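Local structure of periplasmic binding protein (Veillonella parvula, 4LJS) at residues A98-L104 / L123-W129; K196-V202 / P245-I251; F207-H212 / V227-P233. The protein probably binds an iron chelate or similar metal complex in the periplasm and hands it to a membrane ABC importer. One frame throughout, in Å; residues are numbered along the deposited sequence.

Contact 1: residues A98-L104 / L123-W129; sequences ANLESVL and LQTPTFW
The six-membered part of the Trp129 indole meets three aliphatic side chains of helix 100-106. Val103 CG1 comes in at about a right angle, 3.8 Å from Trp129 CH2, and Leu104 CD2 approaches that carbon slantwise. Leu100 carries its CG anti to the backbone N (chi1 178°), which brings CD1 within 4.1 Å of Trp129 CZ2 and CD2 to Gln124 CG. Leu104 CD2 also touches the Phe128 ring at its edge, 4.1 Å from Phe128 CZ. Nearer the helix start, Leu123 CD2 presses on the backbone, 3.6 Å from Asn99 C, and reaches Val103 CG2.

Behind this layer, Trp129 NE1 donates to Leu123 O at 2.6 Å; the oxygen lies near the ring plane, which fixes the indole's rotation, and Phe128 CD1 covers one indole face. Were Trp129 replaced by an alanine, a gap would probably open beside Val103 and Leu104, and Leu123 O would lose the indole donor. Both helices begin with an N-cap: Asn99 OD1 accepts from Ser102 N and OG, Thr125 OG1 from Phe128 N. Val103 and Trp129 both rest on Leu111 of strand 110-113, as expected where helices pack on the parallel sheet of an alpha/beta lobe.

Contact 2: residues K196-V202 / P245-I251; sequences KALFIEV and PDVIFLI
Phe199 and Phe249 stand side by side on neighbouring parallel strands, their rings pointing the same way. Each has its CG anti to its own carbonyl carbon (chi1 -60° and -66°), and the planes end up only 16° apart. The rings are slid so far that they barely overlap: the centroids are 4.9 Å apart, and Phe249 CD2 lies over one face of the Phe199 ring, 3.4 Å from Phe199 CE2. Ala197 CB sits at the edge of the Phe249 ring, while Ile251 CD1 packs against Phe199 CB. Val306 of helix 299-310 and Leu287 of strand 284-288 touch both phenylalanines.

On the other face of the sheet Ile200 and Leu250 also run alongside each other, with Ile200 CD1 3.8 Å from Leu250 CD2; the Ile248 side chain crosses that of Ile200 obliquely, CG2 against CG1. Farther down, Leu198 CB lies against the Pro245 ring. Helix 260-268 covers Leu250 and Val202.

Between the two faces runs the ladder. Leu198 N binds Val247 O, Phe249 N binds Leu198 O at 2.7 Å, Ile200 N binds Phe249 O, and Ile251 N binds Ile200 O. At one end Asp246 OD2 takes Lys196 N at 2.7 Å on its anti side, in a nearly straight bond. At the other a water donates to Ile251 O, 2.7 Å away. The backbone bonds thus set the strand register, while apolar side chains tie the sheet to a helix on each face; Glu201, buried beside Ile251, is the exception, its carboxylate held by Arg208 and Tyr210.

Contact 3: residues F207-H212 / V227-P233; sequences FRLYGH and VIDTETP
Leu209 is pressed into the bend of residues 229-233, and its CD2 methyl is met mainly by oxygens: Thr232 O, 3.4 Å from Leu209 CD2, then Thr230 OG1 and Asp229 OD1. Its CG stands anti to the backbone N (chi1 170°), which extends the branch into the bend. Leu209 N adds a long, weak bond to Pro233 O.

Asp229 reaches back with both carboxylate oxygens at work. OD2 accepts from His212 N at 3.0 Å, an almost straight bond that arrives from above the carboxylate plane, and OD1 accepts from Glu231 N at 2.9 Å. Gly211, with no side chain in the way, lets the carboxylate approach until Asp229 CG is 3.6 Å from Gly211 CA. The third residue, His212, lays its imidazole obliquely against Asp229, with ring and carboxylate planes 49° apart; ND1 makes a weak bond to OD2 and lies 3.3 Å from Asp229 CB. The far side of the ring slides past Val227.

A water donating to both Tyr210 O and Ile228 O bridges the backbones nearby. Farther out, Tyr210 pairs with Phe199, and Ile228 with Ala197, through backbone bonds, while the Tyr210 hydroxyl is hydrogen-bonded to Glu201. The Asp229-Glu231 bond closes an Asx turn, here shaping the loop between strand 226-227 and helix 237-243 where it passes Gly211 and His212.

In the fold
Contact 1 belongs to one lobe and contacts 2 and 3 to the other: the centres of contacts 1 and 2 are about 39 Å apart, on opposite sides of the chain's centre. Contact 2 is a buried strand pair within the mixed sheet. Contact 3, nested in the loop that contact 2 closes, is partly exposed and joins the same sheet, with strands 196-203 and 206-209 as neighbours; the centres of contacts 2 and 3 lie about 10 Å apart. Chemistry follows place: contact 2 combines a backbone ladder with apolar faces, contact 3 relies on a carboxylate gripping backbone nitrogens, and contact 1, only partly buried, holds helix 100-106 against helix 126-130 and the loop before it by apolar packing.

Contact 1: residues A98-L104 / L123-W129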
loop_
_atom_site.group_PDB
_atom_site.type_symbol
_atom_site.label_atom_id
_atom_site.label_comp_id
_atom_site.label_asym_id
_atom_site.label_seq_id
_atom_site.Cartn_x
_atom_site.Cartn_y
_atom_site.Cartn_z
ATOM N N ALA A 98 -17.580 0.012 10.800
ATOM C CA ALA A 98 -16.985 1.218 10.236
ATOM C C ALA A 98 -18.048 2.286 10.055
ATOM O O ALA A 98 -18.379 2.674 8.939
ATOM C CB ALA A 98 -16.266 0.919 8.896
ATOM N N ASN A 99 -18.601 2.741 11.171
ATOM C CA ASN A 99 -19.563 3.829 11.165
ATOM C C ASN A 99 -19.314 4.641 12.420
ATOM O O ASN A 99 -18.675 4.157 13.362
ATOM C CB ASN A 99 -20.996 3.308 11.139
ATOM C CG ASN A 99 -21.304 2.424 12.319
ATOM O OD1 ASN A 99 -21.526 2.912 13.424
ATOM N ND2 ASN A 99 -21.298 1.113 12.100
ATOM N N LEU A 100 -19.813 5.870 12.433
ATOM C CA LEU A 100 -19.467 6.797 13.495
ATOM C C LEU A 100 -19.925 6.295 14.868
ATOM O O LEU A 100 -19.199 6.414 15.859
ATOM C CB LEU A 100 -20.014 8.197 13.186
ATOM C CG LEU A 100 -19.780 9.287 14.242
ATOM C CD1 LEU A 100 -18.286 9.523 14.510
ATOM C CD2 LEU A 100 -20.475 10.585 13.840
ATOM N N GLU A 101 -21.117 5.713 14.918
ATOM C CA GLU A 101 -21.688 5.297 16.193
ATOM C C GLU A 101 -20.857 4.186 16.855
ATOM O O GLU A 101 -20.580 4.248 18.052
ATOM C CB GLU A 101 -23.149 4.877 16.019
ATOM C CG GLU A 101 -24.052 5.419 17.087
ATOM C CD GLU A 101 -25.523 5.120 16.841
ATOM O OE1 GLU A 101 -26.193 5.933 16.159
ATOM O OE2 GLU A 101 -26.007 4.081 17.344
ATOM N N SER A 102 -20.440 3.192 16.076
ATOM C CA SER A 102 -19.592 2.108 16.599
ATOM C C SER A 102 -18.205 2.608 17.025
ATOM O O SER A 102 -17.683 2.209 18.064
ATOM C CB SER A 102 -19.418 0.989 15.564
ATOM O OG SER A 102 -20.666 0.540 15.072
ATOM N N VAL A 103 -17.604 3.468 16.210
ATOM C CA VAL A 103 -16.280 4.001 16.531
ATOM C C VAL A 103 -16.286 4.914 17.770
ATOM O O VAL A 103 -15.341 4.893 18.557
ATOM C CB VAL A 103 -15.636 4.678 15.320
ATOM C CG1 VAL A 103 -14.329 5.359 15.710
ATOM C CG2 VAL A 103 -15.374 3.638 14.232
ATOM N N LEU A 104 -17.358 5.685 17.957
ATOM C CA LEU A 104 -17.530 6.452 19.187
ATOM C C LEU A 104 -17.497 5.535 20.420
ATOM O O LEU A 104 -16.832 5.840 21.405
ATOM C CB LEU A 104 -18.831 7.269 19.151
ATOM C CG LEU A 104 -18.785 8.564 18.317
ATOM C CD1 LEU A 104 -20.182 9.147 18.093
ATOM C CD2 LEU A 104 -17.873 9.600 18.963
ATOM N N LEU A 123 -16.265 8.740 9.341
ATOM C CA LEU A 123 -15.845 8.725 10.738
ATOM C C LEU A 123 -15.544 10.106 11.325
ATOM O O LEU A 123 -14.944 10.202 12.397
ATOM C CB LEU A 123 -14.639 7.796 10.928
ATOM C CG LEU A 123 -14.842 6.360 10.448
ATOM C CD1 LEU A 123 -13.685 5.476 10.912
ATOM C CD2 LEU A 123 -16.203 5.808 10.922
ATOM N N GLN A 124 -15.934 11.164 10.637
ATOM C CA GLN A 124 -15.779 12.544 11.094
ATOM C C GLN A 124 -14.390 13.116 11.054
ATOM O O GLN A 124 -13.452 12.404 10.974
ATOM C CB GLN A 124 -16.384 12.749 12.470
ATOM C CG GLN A 124 -17.858 13.049 12.441
ATOM C CD GLN A 124 -18.193 14.471 12.044
ATOM O OE1 GLN A 124 -19.337 14.804 11.879
ATOM N NE2 GLN A 124 -17.205 15.294 11.911
ATOM N N THR A 125 -14.288 14.427 11.138
ATOM C CA THR A 125 -13.042 15.168 10.900
ATOM C C THR A 125 -12.019 15.145 12.050
ATOM O O THR A 125 -12.363 14.806 13.185
ATOM C CB THR A 125 -13.374 16.644 10.641
ATOM O OG1 THR A 125 -13.975 17.196 11.818
ATOM C CG2 THR A 125 -14.325 16.781 9.448
ATOM N N PRO A 126 -10.755 15.515 11.756
ATOM C CA PRO A 126 -9.738 15.682 12.805
ATOM C C PRO A 126 -10.185 16.648 13.895
ATOM O O PRO A 126 -9.910 16.417 15.073
ATOM C CB PRO A 126 -8.562 16.296 12.047
ATOM C CG PRO A 126 -8.688 15.715 10.670
ATOM C CD PRO A 126 -10.167 15.641 10.406
ATOM N N THR A 127 -10.854 17.722 13.494
ATOM C CA THR A 127 -11.369 18.717 14.428
ATOM C C THR A 127 -12.385 18.108 15.400
ATOM O O THR A 127 -12.394 18.427 16.589
ATOM C CB THR A 127 -11.992 19.903 13.669
ATOM O OG1 THR A 127 -10.947 20.652 13.035
ATOM C CG2 THR A 127 -12.753 20.824 14.617
ATOM N N PHE A 128 -13.230 17.223 14.885
ATOM C CA PHE A 128 -14.216 16.537 15.703
ATOM C C PHE A 128 -13.524 15.687 16.765
ATOM O O PHE A 128 -13.870 15.745 17.944
ATOM C CB PHE A 128 -15.108 15.668 14.813
ATOM C CG PHE A 128 -16.055 14.786 15.569
ATOM C CD1 PHE A 128 -15.676 13.504 15.954
ATOM C CD2 PHE A 128 -17.335 15.219 15.872
ATOM C CE1 PHE A 128 -16.559 12.677 16.649
ATOM C CE2 PHE A 128 -18.219 14.396 16.566
ATOM C CZ PHE A 128 -17.824 13.118 16.951
ATOM N N TRP A 129 -12.544 14.902 16.336
ATOM C CA TRP A 129 -11.848 13.984 17.228
ATOM C C TRP A 129 -10.921 14.692 18.204
ATOM O O TRP A 129 -10.719 14.224 19.325
ATOM C CB TRP A 129 -11.084 12.933 16.416
ATOM C CG TRP A 129 -12.020 11.957 15.790
ATOM C CD1 TRP A 129 -12.325 11.842 14.464
ATOM C CD2 TRP A 129 -12.815 10.978 16.474
ATOM N NE1 TRP A 129 -13.255 10.844 14.278
ATOM C CE2 TRP A 129 -13.569 10.295 15.496
ATOM C CE3 TRP A 129 -12.955 10.608 17.820
ATOM C CZ2 TRP A 129 -14.453 9.263 15.816
ATOM C CZ3 TRP A 129 -13.834 9.583 18.143
ATOM C CH2 TRP A 129 -14.572 8.917 17.141
#

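Contact 2: residues K196-V202 / P245-I251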
loop_
_atom_site.group_PDB
_atom_site.type_symbol
_atom_site.label_atom_id
_atom_site.label_comp_id
_atom_site.label_asym_id
_atom_site.label_seq_id
_atom_site.Cartn_x
_atom_site.Cartn_y
_atom_site.Cartn_z
ATOM N N LYS A 196 11.531 -2.467 -20.727
ATOM C CA LYS A 196 10.310 -1.704 -20.961
ATOM C C LYS A 196 9.107 -2.385 -20.295
ATOM O O LYS A 196 8.708 -3.491 -20.686
ATOM C CB LYS A 196 10.067 -1.513 -22.464
ATOM C CG LYS A 196 8.788 -0.745 -22.776
ATOM C CD LYS A 196 9.018 0.435 -23.714
ATOM C CE LYS A 196 9.234 -0.019 -25.141
ATOM N NZ LYS A 196 8.806 1.032 -26.106
ATOM N N ALA A 197 8.531 -1.719 -19.299
ATOM C CA ALA A 197 7.471 -2.316 -18.485
ATOM C C ALA A 197 6.082 -1.728 -18.739
ATOM O O ALA A 197 5.938 -0.536 -19.029
ATOM C CB ALA A 197 7.816 -2.203 -17.001
ATOM N N LEU A 198 5.064 -2.578 -18.608
ATOM C CA LEU A 198 3.677 -2.145 -18.672
ATOM C C LEU A 198 2.920 -2.593 -17.432
ATOM O O LEU A 198 2.921 -3.777 -17.096
ATOM C CB LEU A 198 2.992 -2.706 -19.920
ATOM C CG LEU A 198 1.485 -2.452 -19.987
ATOM C CD1 LEU A 198 1.196 -0.970 -20.196
ATOM C CD2 LEU A 198 0.829 -3.304 -21.064
ATOM N N PHE A 199 2.278 -1.644 -16.753
ATOM C CA PHE A 199 1.439 -1.957 -15.601
ATOM C C PHE A 199 -0.021 -1.737 -15.960
ATOM O O PHE A 199 -0.427 -0.621 -16.298
ATOM C CB PHE A 199 1.793 -1.075 -14.408
ATOM C CG PHE A 199 3.213 -1.217 -13.945
ATOM C CD1 PHE A 199 4.238 -0.525 -14.574
ATOM C CD2 PHE A 199 3.522 -2.028 -12.867
ATOM C CE1 PHE A 199 5.546 -0.648 -14.139
ATOM C CE2 PHE A 199 4.827 -2.158 -12.426
ATOM C CZ PHE A 199 5.843 -1.469 -13.067
ATOM N N ILE A 200 -0.808 -2.804 -15.892
ATOM C CA ILE A 200 -2.230 -2.711 -16.190
ATOM C C ILE A 200 -3.063 -3.545 -15.231
ATOM O O ILE A 200 -2.589 -4.548 -14.693
ATOM C CB ILE A 200 -2.554 -3.163 -17.632
ATOM C CG1 ILE A 200 -1.885 -4.507 -17.934
ATOM C CG2 ILE A 200 -2.109 -2.110 -18.632
ATOM C CD1 ILE A 200 -2.448 -5.211 -19.145
ATOM N N GLU A 201 -4.302 -3.110 -15.013
ATOM C CA GLU A 201 -5.289 -3.909 -14.295
ATOM C C GLU A 201 -6.378 -4.288 -15.277
ATOM O O GLU A 201 -6.828 -3.456 -16.066
ATOM C CB GLU A 201 -5.899 -3.145 -13.110
ATOM C CG GLU A 201 -7.036 -3.910 -12.419
ATOM C CD GLU A 201 -7.648 -3.178 -11.227
ATOM O OE1 GLU A 201 -7.370 -1.970 -11.045
ATOM O OE2 GLU A 201 -8.413 -3.824 -10.470
ATOM N N VAL A 202 -6.795 -5.548 -15.240
ATOM C CA VAL A 202 -7.835 -6.016 -16.140
ATOM C C VAL A 202 -9.215 -5.823 -15.528
ATOM O O VAL A 202 -9.492 -6.309 -14.432
ATOM C CB VAL A 202 -7.640 -7.491 -16.515
ATOM C CG1 VAL A 202 -8.865 -8.015 -17.255
ATOM C CG2 VAL A 202 -6.386 -7.649 -17.357
ATOM N N PRO A 245 5.947 -4.043 -24.515
ATOM C CA PRO A 245 6.713 -4.185 -23.274
ATOM C C PRO A 245 7.479 -5.503 -23.198
ATOM O O PRO A 245 7.003 -6.523 -23.695
ATOM C CB PRO A 245 5.632 -4.160 -22.193
ATOM C CG PRO A 245 4.392 -4.635 -22.889
ATOM C CD PRO A 245 4.492 -4.104 -24.284
ATOM N N ASP A 246 8.655 -5.460 -22.579
ATOM C CA ASP A 246 9.421 -6.654 -22.237
ATOM C C ASP A 246 8.765 -7.471 -21.131
ATOM O O ASP A 246 8.962 -8.684 -21.054
ATOM C CB ASP A 246 10.810 -6.255 -21.751
ATOM C CG ASP A 246 11.583 -5.484 -22.782
ATOM O OD1 ASP A 246 11.604 -5.923 -23.953
ATOM O OD2 ASP A 246 12.159 -4.438 -22.422
ATOM N N VAL A 247 8.020 -6.789 -20.262
ATOM C CA VAL A 247 7.381 -7.419 -19.108
ATOM C C VAL A 247 6.068 -6.705 -18.766
ATOM O O VAL A 247 6.004 -5.473 -18.736
ATOM C CB VAL A 247 8.330 -7.450 -17.876
ATOM C CG1 VAL A 247 8.879 -6.059 -17.574
ATOM C CG2 VAL A 247 7.629 -8.022 -16.656
ATOM N N ILE A 248 5.013 -7.484 -18.546
ATOM C CA ILE A 248 3.726 -6.932 -18.159
ATOM C C ILE A 248 3.428 -7.245 -16.705
ATOM O O ILE A 248 3.554 -8.386 -16.263
ATOM C CB ILE A 248 2.590 -7.514 -19.006
ATOM C CG1 ILE A 248 2.750 -7.100 -20.468
ATOM C CG2 ILE A 248 1.230 -7.065 -18.462
ATOM C CD1 ILE A 248 1.731 -7.729 -21.391
ATOM N N PHE A 249 3.033 -6.228 -15.957
ATOM C CA PHE A 249 2.528 -6.456 -14.613
ATOM C C PHE A 249 1.012 -6.347 -14.600
ATOM O O PHE A 249 0.445 -5.317 -14.975
ATOM C CB PHE A 249 3.187 -5.506 -13.620
ATOM C CG PHE A 249 4.658 -5.749 -13.460
ATOM C CD1 PHE A 249 5.118 -6.791 -12.662
ATOM C CD2 PHE A 249 5.581 -4.979 -14.143
ATOM C CE1 PHE A 249 6.463 -7.037 -12.524
ATOM C CE2 PHE A 249 6.935 -5.216 -14.003
ATOM C CZ PHE A 249 7.378 -6.248 -13.193
ATOM N N LEU A 250 0.366 -7.438 -14.206
ATOM C CA LEU A 250 -1.087 -7.477 -14.074
ATOM C C LEU A 250 -1.492 -7.143 -12.644
ATOM O O LEU A 250 -1.329 -7.958 -11.731
ATOM C CB LEU A 250 -1.626 -8.858 -14.450
ATOM C CG LEU A 250 -1.480 -9.301 -15.907
ATOM C CD1 LEU A 250 -2.184 -10.635 -16.121
ATOM C CD2 LEU A 250 -2.026 -8.244 -16.857
ATOM N N ILE A 251 -2.016 -5.940 -12.455
ATOM C CA ILE A 251 -2.453 -5.496 -11.138
ATOM C C ILE A 251 -3.823 -6.077 -10.792
ATOM O O ILE A 251 -4.759 -6.001 -11.587
ATOM C CB ILE A 251 -2.450 -3.960 -11.051
ATOM C CG1 ILE A 251 -1.017 -3.445 -11.231
ATOM C CG2 ILE A 251 -3.028 -3.487 -9.724
ATOM C CD1 ILE A 251 -0.905 -1.948 -11.380
HETATM O O HOH W 1 -5.928 -7.217 -13.632
#

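Contact 3: residues F207-H212 / V227-P233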
loop_
_atom_site.group_PDB
_atom_site.type_symbol
_atom_site.label_atom_id
_atom_site.label_comp_id
_atom_site.label_asym_id
_atom_site.label_seq_id
_atom_site.Cartn_x
_atom_site.Cartn_y
_atom_site.Cartn_z
ATOM N N PHE A 207 -8.063 -2.842 -20.448
ATOM C CA PHE A 207 -6.789 -2.716 -19.745
ATOM C C PHE A 207 -6.663 -1.358 -19.078
ATOM O O PHE A 207 -6.258 -0.381 -19.708
ATOM C CB PHE A 207 -5.612 -2.904 -20.705
ATOM C CG PHE A 207 -5.530 -4.276 -21.304
ATOM C CD1 PHE A 207 -6.135 -5.356 -20.685
ATOM C CD2 PHE A 207 -4.847 -4.485 -22.489
ATOM C CE1 PHE A 207 -6.060 -6.619 -21.233
ATOM C CE2 PHE A 207 -4.770 -5.744 -23.044
ATOM C CZ PHE A 207 -5.379 -6.814 -22.415
ATOM N N ARG A 208 -7.009 -1.305 -17.800
ATOM C CA ARG A 208 -6.853 -0.099 -17.005
ATOM C C ARG A 208 -5.359 0.193 -16.874
ATOM O O ARG A 208 -4.601 -0.660 -16.425
ATOM C CB ARG A 208 -7.501 -0.322 -15.637
ATOM C CG ARG A 208 -7.443 0.843 -14.666
ATOM C CD ARG A 208 -8.183 0.487 -13.374
ATOM N NE ARG A 208 -9.641 0.512 -13.536
ATOM C CZ ARG A 208 -10.509 0.117 -12.602
ATOM N NH1 ARG A 208 -10.072 -0.356 -11.445
ATOM N NH2 ARG A 208 -11.817 0.188 -12.824
ATOM N N LEU A 209 -4.938 1.385 -17.285
ATOM C CA LEU A 209 -3.515 1.731 -17.322
ATOM C C LEU A 209 -3.009 2.408 -16.046
ATOM O O LEU A 209 -3.654 3.300 -15.511
ATOM C CB LEU A 209 -3.227 2.635 -18.524
ATOM C CG LEU A 209 -1.839 3.283 -18.575
ATOM C CD1 LEU A 209 -0.740 2.246 -18.777
ATOM C CD2 LEU A 209 -1.783 4.340 -19.659
ATOM N N TYR A 210 -1.844 1.976 -15.571
ATOM C CA TYR A 210 -1.169 2.636 -14.455
ATOM C C TYR A 210 0.132 3.254 -14.943
ATOM O O TYR A 210 1.102 2.546 -15.201
ATOM C CB TYR A 210 -0.869 1.644 -13.331
ATOM C CG TYR A 210 -2.077 1.199 -12.536
ATOM C CD1 TYR A 210 -3.132 0.533 -13.148
ATOM C CD2 TYR A 210 -2.154 1.433 -11.173
ATOM C CE1 TYR A 210 -4.239 0.116 -12.423
ATOM C CE2 TYR A 210 -3.253 1.019 -10.437
ATOM C CZ TYR A 210 -4.291 0.359 -11.066
ATOM O OH TYR A 210 -5.383 -0.052 -10.336
ATOM N N GLY A 211 0.149 4.578 -15.064
ATOM C CA GLY A 211 1.283 5.275 -15.641
ATOM C C GLY A 211 2.194 5.966 -14.646
ATOM O O GLY A 211 2.263 5.603 -13.470
ATOM N N HIS A 212 2.887 6.989 -15.128
ATOM C CA HIS A 212 3.947 7.637 -14.368
ATOM C C HIS A 212 3.486 8.312 -13.084
ATOM O O HIS A 212 4.264 8.432 -12.138
ATOM C CB HIS A 212 4.701 8.629 -15.256
ATOM C CG HIS A 212 5.537 7.969 -16.308
ATOM N ND1 HIS A 212 5.241 8.044 -17.652
ATOM C CD2 HIS A 212 6.651 7.204 -16.210
ATOM C CE1 HIS A 212 6.142 7.362 -18.338
ATOM N NE2 HIS A 212 7.008 6.843 -17.486
ATOM N N VAL A 227 9.048 2.855 -18.157
ATOM C CA VAL A 227 7.631 2.628 -17.900
ATOM C C VAL A 227 6.764 3.189 -19.019
ATOM O O VAL A 227 6.852 4.369 -19.355
ATOM C CB VAL A 227 7.191 3.226 -16.540
ATOM C CG1 VAL A 227 5.707 3.003 -16.313
ATOM C CG2 VAL A 227 7.975 2.598 -15.411
ATOM N N ILE A 228 5.932 2.330 -19.598
ATOM C CA ILE A 228 5.000 2.738 -20.644
ATOM C C ILE A 228 3.853 3.564 -20.068
ATOM O O ILE A 228 3.290 3.213 -19.030
ATOM C CB ILE A 228 4.414 1.509 -21.365
ATOM C CG1 ILE A 228 5.527 0.718 -22.051
ATOM C CG2 ILE A 228 3.353 1.924 -22.373
ATOM C CD1 ILE A 228 5.065 -0.571 -22.658
ATOM N N ASP A 229 3.513 4.660 -20.740
ATOM C CA ASP A 229 2.405 5.511 -20.313
ATOM C C ASP A 229 1.845 6.311 -21.482
ATOM O O ASP A 229 2.441 7.296 -21.913
ATOM C CB ASP A 229 2.854 6.457 -19.196
ATOM C CG ASP A 229 1.701 7.234 -18.580
ATOM O OD1 ASP A 229 0.529 6.965 -18.928
ATOM O OD2 ASP A 229 1.969 8.106 -17.727
ATOM N N THR A 230 0.695 5.882 -21.988
ATOM C CA THR A 230 0.056 6.557 -23.110
ATOM C C THR A 230 -0.873 7.673 -22.640
ATOM O O THR A 230 -1.576 8.284 -23.446
ATOM C CB THR A 230 -0.744 5.567 -23.974
ATOM O OG1 THR A 230 -1.702 4.882 -23.155
ATOM C CG2 THR A 230 0.192 4.553 -24.624
ATOM N N GLU A 231 -0.878 7.922 -21.333
ATOM C CA GLU A 231 -1.655 9.011 -20.743
ATOM C C GLU A 231 -3.139 8.926 -21.088
ATOM O O GLU A 231 -3.733 9.884 -21.573
ATOM C CB GLU A 231 -1.079 10.362 -21.159
ATOM C CG GLU A 231 0.394 10.503 -20.832
ATOM C CD GLU A 231 0.971 11.815 -21.306
ATOM O OE1 GLU A 231 0.335 12.475 -22.156
ATOM O OE2 GLU A 231 2.063 12.187 -20.824
ATOM N N THR A 232 -3.719 7.762 -20.826
ATOM C CA THR A 232 -5.123 7.491 -21.086
ATOM C C THR A 232 -5.600 6.639 -19.918
ATOM O O THR A 232 -4.819 5.863 -19.366
ATOM C CB THR A 232 -5.278 6.678 -22.383
ATOM O OG1 THR A 232 -4.097 6.824 -23.184
ATOM C CG2 THR A 232 -6.503 7.122 -23.184
ATOM N N PRO A 233 -6.876 6.773 -19.522
ATOM C CA PRO A 233 -7.352 5.907 -18.439
ATOM C C PRO A 233 -7.307 4.430 -18.834
ATOM O O PRO A 233 -7.338 3.549 -17.973
ATOM C CB PRO A 233 -8.800 6.369 -18.223
ATOM C CG PRO A 233 -9.176 7.076 -19.484
ATOM C CD PRO A 233 -7.913 7.716 -19.973
HETATM O O HOH W 2 2.680 1.139 -17.331
#